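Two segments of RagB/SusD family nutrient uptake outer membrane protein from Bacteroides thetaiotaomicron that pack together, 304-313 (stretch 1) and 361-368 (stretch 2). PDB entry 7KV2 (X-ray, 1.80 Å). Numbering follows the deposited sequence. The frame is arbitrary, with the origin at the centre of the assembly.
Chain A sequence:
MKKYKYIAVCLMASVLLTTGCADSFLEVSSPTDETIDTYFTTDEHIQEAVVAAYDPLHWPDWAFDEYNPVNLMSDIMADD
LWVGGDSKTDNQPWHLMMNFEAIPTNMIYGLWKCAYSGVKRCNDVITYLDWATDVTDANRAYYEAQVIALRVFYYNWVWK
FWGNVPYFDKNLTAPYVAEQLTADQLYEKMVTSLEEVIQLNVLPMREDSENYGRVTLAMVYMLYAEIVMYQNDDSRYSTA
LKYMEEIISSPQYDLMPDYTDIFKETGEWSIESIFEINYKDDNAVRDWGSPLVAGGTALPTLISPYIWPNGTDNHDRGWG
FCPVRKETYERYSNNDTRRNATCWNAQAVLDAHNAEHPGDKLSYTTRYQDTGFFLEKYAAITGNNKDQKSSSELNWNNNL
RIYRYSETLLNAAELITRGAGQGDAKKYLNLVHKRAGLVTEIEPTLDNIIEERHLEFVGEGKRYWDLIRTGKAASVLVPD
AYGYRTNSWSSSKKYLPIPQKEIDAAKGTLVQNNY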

# COMPACT_ATOMS: atom_id res chain seq x y z
N SER A 304 -15.73 -3.77 -4.80
CA SER A 304 -16.75 -3.36 -5.80
C SER A 304 -18.14 -3.75 -5.32
O SER A 304 -18.29 -4.59 -4.42
CB SER A 304 -16.35 -3.92 -7.11
OG SER A 304 -15.08 -3.35 -7.47
N PRO A 305 -19.19 -3.11 -5.86
CA PRO A 305 -20.53 -3.23 -5.31
C PRO A 305 -21.05 -4.66 -5.50
O PRO A 305 -20.85 -5.31 -6.50
CB PRO A 305 -21.42 -2.27 -6.08
CG PRO A 305 -20.47 -1.46 -6.93
CD PRO A 305 -19.14 -2.19 -7.00
N TYR A 306 -21.72 -5.15 -4.46
CA TYR A 306 -22.28 -6.51 -4.43
C TYR A 306 -23.45 -6.61 -5.42
O TYR A 306 -24.41 -5.77 -5.36
CB TYR A 306 -22.69 -6.82 -2.99
CG TYR A 306 -22.95 -8.29 -2.71
CD1 TYR A 306 -21.99 -9.24 -2.94
CD2 TYR A 306 -24.17 -8.69 -2.14
CE1 TYR A 306 -22.21 -10.58 -2.62
CE2 TYR A 306 -24.39 -10.01 -1.81
CZ TYR A 306 -23.41 -10.95 -2.03
OH TYR A 306 -23.61 -12.25 -1.71
N ILE A 307 -23.35 -7.60 -6.31
CA ILE A 307 -24.35 -7.93 -7.36
C ILE A 307 -24.68 -6.67 -8.17
O ILE A 307 -25.86 -6.42 -8.55
CB ILE A 307 -25.59 -8.63 -6.79
CG1 ILE A 307 -25.20 -9.55 -5.62
CG2 ILE A 307 -26.31 -9.37 -7.89
CD1 ILE A 307 -26.38 -10.25 -4.98
N TRP A 308 -23.63 -5.88 -8.44
CA TRP A 308 -23.69 -4.84 -9.51
C TRP A 308 -24.03 -5.51 -10.83
O TRP A 308 -23.53 -6.59 -11.14
CB TRP A 308 -22.34 -4.11 -9.59
CG TRP A 308 -22.32 -3.04 -10.63
CD1 TRP A 308 -21.79 -3.14 -11.88
CD2 TRP A 308 -22.86 -1.72 -10.51
NE1 TRP A 308 -21.92 -1.94 -12.52
CE2 TRP A 308 -22.59 -1.06 -11.73
CE3 TRP A 308 -23.47 -0.99 -9.49
CZ2 TRP A 308 -22.99 0.26 -11.96
CZ3 TRP A 308 -23.84 0.31 -9.71
CH2 TRP A 308 -23.63 0.92 -10.95
N PRO A 309 -24.90 -4.89 -11.66
CA PRO A 309 -25.07 -5.37 -13.04
C PRO A 309 -23.81 -5.12 -13.91
O PRO A 309 -23.65 -4.05 -14.45
CB PRO A 309 -26.31 -4.58 -13.48
CG PRO A 309 -26.25 -3.29 -12.68
CD PRO A 309 -25.74 -3.74 -11.32
N ASN A 310 -22.97 -6.15 -14.01
CA ASN A 310 -21.71 -6.20 -14.78
C ASN A 310 -21.88 -5.48 -16.14
O ASN A 310 -22.81 -5.80 -16.92
CB ASN A 310 -21.24 -7.64 -14.96
CG ASN A 310 -20.46 -8.17 -13.79
OD1 ASN A 310 -20.32 -7.48 -12.78
ND2 ASN A 310 -19.96 -9.38 -13.93
N GLY A 311 -20.99 -4.53 -16.39
CA GLY A 311 -20.91 -3.77 -17.65
C GLY A 311 -21.62 -2.44 -17.58
O GLY A 311 -21.26 -1.56 -18.41
N THR A 312 -22.57 -2.26 -16.66
CA THR A 312 -23.24 -0.95 -16.44
C THR A 312 -22.18 0.09 -16.04
O THR A 312 -21.43 -0.15 -15.04
CB THR A 312 -24.41 -1.07 -15.46
OG1 THR A 312 -25.34 -2.01 -15.98
CG2 THR A 312 -25.13 0.23 -15.22
N ASP A 313 -22.04 1.16 -16.82
CA ASP A 313 -20.98 2.19 -16.60
C ASP A 313 -19.59 1.52 -16.63
O ASP A 313 -18.63 2.11 -16.08
CB ASP A 313 -21.23 2.96 -15.28
CG ASP A 313 -20.48 4.28 -15.19
OD1 ASP A 313 -20.34 4.93 -16.24
OD2 ASP A 313 -19.97 4.63 -14.09
N LYS A 361 -35.36 -0.82 -14.90
CA LYS A 361 -34.85 -0.28 -13.60
C LYS A 361 -33.79 -1.23 -13.01
O LYS A 361 -34.03 -2.43 -13.00
CB LYS A 361 -35.98 -0.12 -12.58
CG LYS A 361 -36.89 1.09 -12.81
CD LYS A 361 -37.84 1.36 -11.66
CE LYS A 361 -38.21 2.82 -11.51
NZ LYS A 361 -39.01 3.29 -12.66
N LEU A 362 -32.66 -0.71 -12.51
CA LEU A 362 -31.58 -1.56 -11.96
C LEU A 362 -31.31 -1.16 -10.51
O LEU A 362 -31.50 0.03 -10.15
CB LEU A 362 -30.32 -1.39 -12.82
CG LEU A 362 -30.42 -1.88 -14.26
CD1 LEU A 362 -29.29 -1.30 -15.08
CD2 LEU A 362 -30.41 -3.40 -14.31
N SER A 363 -30.82 -2.11 -9.73
CA SER A 363 -30.22 -1.85 -8.40
C SER A 363 -28.97 -2.73 -8.25
O SER A 363 -28.82 -3.72 -8.98
CB SER A 363 -31.21 -2.10 -7.29
OG SER A 363 -31.59 -3.47 -7.27
N TYR A 364 -28.10 -2.39 -7.31
CA TYR A 364 -27.13 -3.37 -6.76
C TYR A 364 -27.66 -3.73 -5.37
O TYR A 364 -28.60 -3.07 -4.93
CB TYR A 364 -25.68 -2.86 -6.80
CG TYR A 364 -25.34 -1.75 -5.84
CD1 TYR A 364 -25.54 -0.43 -6.19
CD2 TYR A 364 -24.80 -2.00 -4.59
CE1 TYR A 364 -25.25 0.60 -5.32
CE2 TYR A 364 -24.50 -0.98 -3.71
CZ TYR A 364 -24.75 0.33 -4.06
OH TYR A 364 -24.47 1.38 -3.26
N THR A 365 -26.99 -4.65 -4.69
CA THR A 365 -27.29 -5.12 -3.33
C THR A 365 -26.42 -4.36 -2.32
O THR A 365 -25.23 -4.65 -2.20
CB THR A 365 -27.19 -6.64 -3.24
OG1 THR A 365 -28.12 -7.19 -4.19
CG2 THR A 365 -27.52 -7.14 -1.86
N THR A 366 -27.01 -3.36 -1.66
CA THR A 366 -26.30 -2.56 -0.64
C THR A 366 -25.95 -3.51 0.51
O THR A 366 -26.78 -4.40 0.81
CB THR A 366 -27.13 -1.34 -0.18
OG1 THR A 366 -28.35 -1.75 0.47
CG2 THR A 366 -27.46 -0.41 -1.33
N ARG A 367 -24.76 -3.37 1.06
CA ARG A 367 -24.33 -4.21 2.20
C ARG A 367 -24.07 -3.31 3.40
O ARG A 367 -24.50 -2.17 3.40
CB ARG A 367 -23.14 -5.06 1.77
CG ARG A 367 -23.53 -6.20 0.86
CD ARG A 367 -22.38 -7.19 0.72
NE ARG A 367 -22.81 -8.52 1.05
CZ ARG A 367 -22.01 -9.56 1.12
NH1 ARG A 367 -20.73 -9.41 0.86
NH2 ARG A 367 -22.52 -10.75 1.41
N TYR A 368 -23.41 -3.83 4.42
CA TYR A 368 -23.18 -3.10 5.67
C TYR A 368 -22.37 -1.84 5.36
O TYR A 368 -21.40 -1.90 4.57
CB TYR A 368 -22.50 -4.07 6.63
CG TYR A 368 -22.21 -3.48 7.98
CD1 TYR A 368 -23.19 -2.79 8.69
CD2 TYR A 368 -20.95 -3.59 8.52
CE1 TYR A 368 -22.89 -2.23 9.93
CE2 TYR A 368 -20.65 -3.05 9.76
CZ TYR A 368 -21.63 -2.37 10.46
OH TYR A 368 -21.29 -1.82 11.66
O HOH W 1 -22.64 -3.67 -2.19
O HOH W 2 -28.35 -6.68 -6.85

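Two irregular segments meet here in a loop-to-loop contact, pinned by one direct backbone hydrogen bond and two bridging waters and filled out mainly by aromatic, proline and arginine side chains. Neither segment forms a helix or strand, so no ladder of backbone bonds joins them. Stretch 1 instead folds through two type II turns, Pro305 to Trp308 and Pro309 to Thr312, while stretch 2 runs alongside in a more extended form. The backbones come close at Trp308 and Tyr364, whose CA atoms are 4.6 Å apart, and at Tyr306 and Thr365, 5.3 Å between CA atoms.

The direct bond runs from Thr365 N to Tyr306 O, 2.9 Å long with an angle of 158° at the hydrogen. Water extends the polar link on each side of this bond in sequence. Water 1 accepts from Tyr306 N at 2.9 Å and donates to Thr365 O at 2.8 Å, joining a backbone donor and acceptor too far apart to bond directly. Water 2 donates to Ile307 O at 3.0 Å and lies 2.7 Å from Thr365 OG1, with which it also hydrogen-bonds. Thr365 thus engages stretch 1 through both its backbone and its hydroxyl, while its methyl CG2 sits at the edge of the Tyr306 ring, 3.7 Å from CD2. A small side chain carrying both a hydroxyl and a methyl serves these two neighbours well.

Tyr306 has the largest area covered by the other stretch. The guanidinium of Arg367 lies flat on its ring, with centres 3.7 Å apart and planes only 13° from parallel. Arg367 CZ stands 3.7 Å from the ring centroid and nearly on the ring normal, a cation-pi arrangement in which positive charge faces the electron-rich ring. Arg367 CD adds a CH-pi contact, 4.0 Å from the same centroid. Stacking leaves the guanidinium edge free for hydrogen bonding, and NH1 and NH2 find partners elsewhere in the structure.

Tyr364 points toward stretch 1 and forms a second aromatic centre. Pro305 CB lies over one face of its ring, 4.1 Å from the centroid; proline suits this place because its ring carbons offer slightly polarized C-H groups to the pi cloud. Trp308 meets the same tyrosine through its own ring edge, with Trp308 CE3 3.9 Å from Tyr364 CD1. The indole is also tied within its own stretch, as Trp308 NE1 donates to Thr312 O at 3.1 Å, satisfying its polar group while its carbons remain available for packing.

Beyond this, Leu362 supplies a branched apolar side chain against the second turn. Its CD2 is 4.3 Å from Pro309 CB, and its CD1 is 4.1 Å from Thr312 OG1. A backbone bond from Thr312 N to Pro309 O, 3.0 Å, closes that turn. Gly311, at a positive phi of 96°, occupies a conformation that glycine adopts readily.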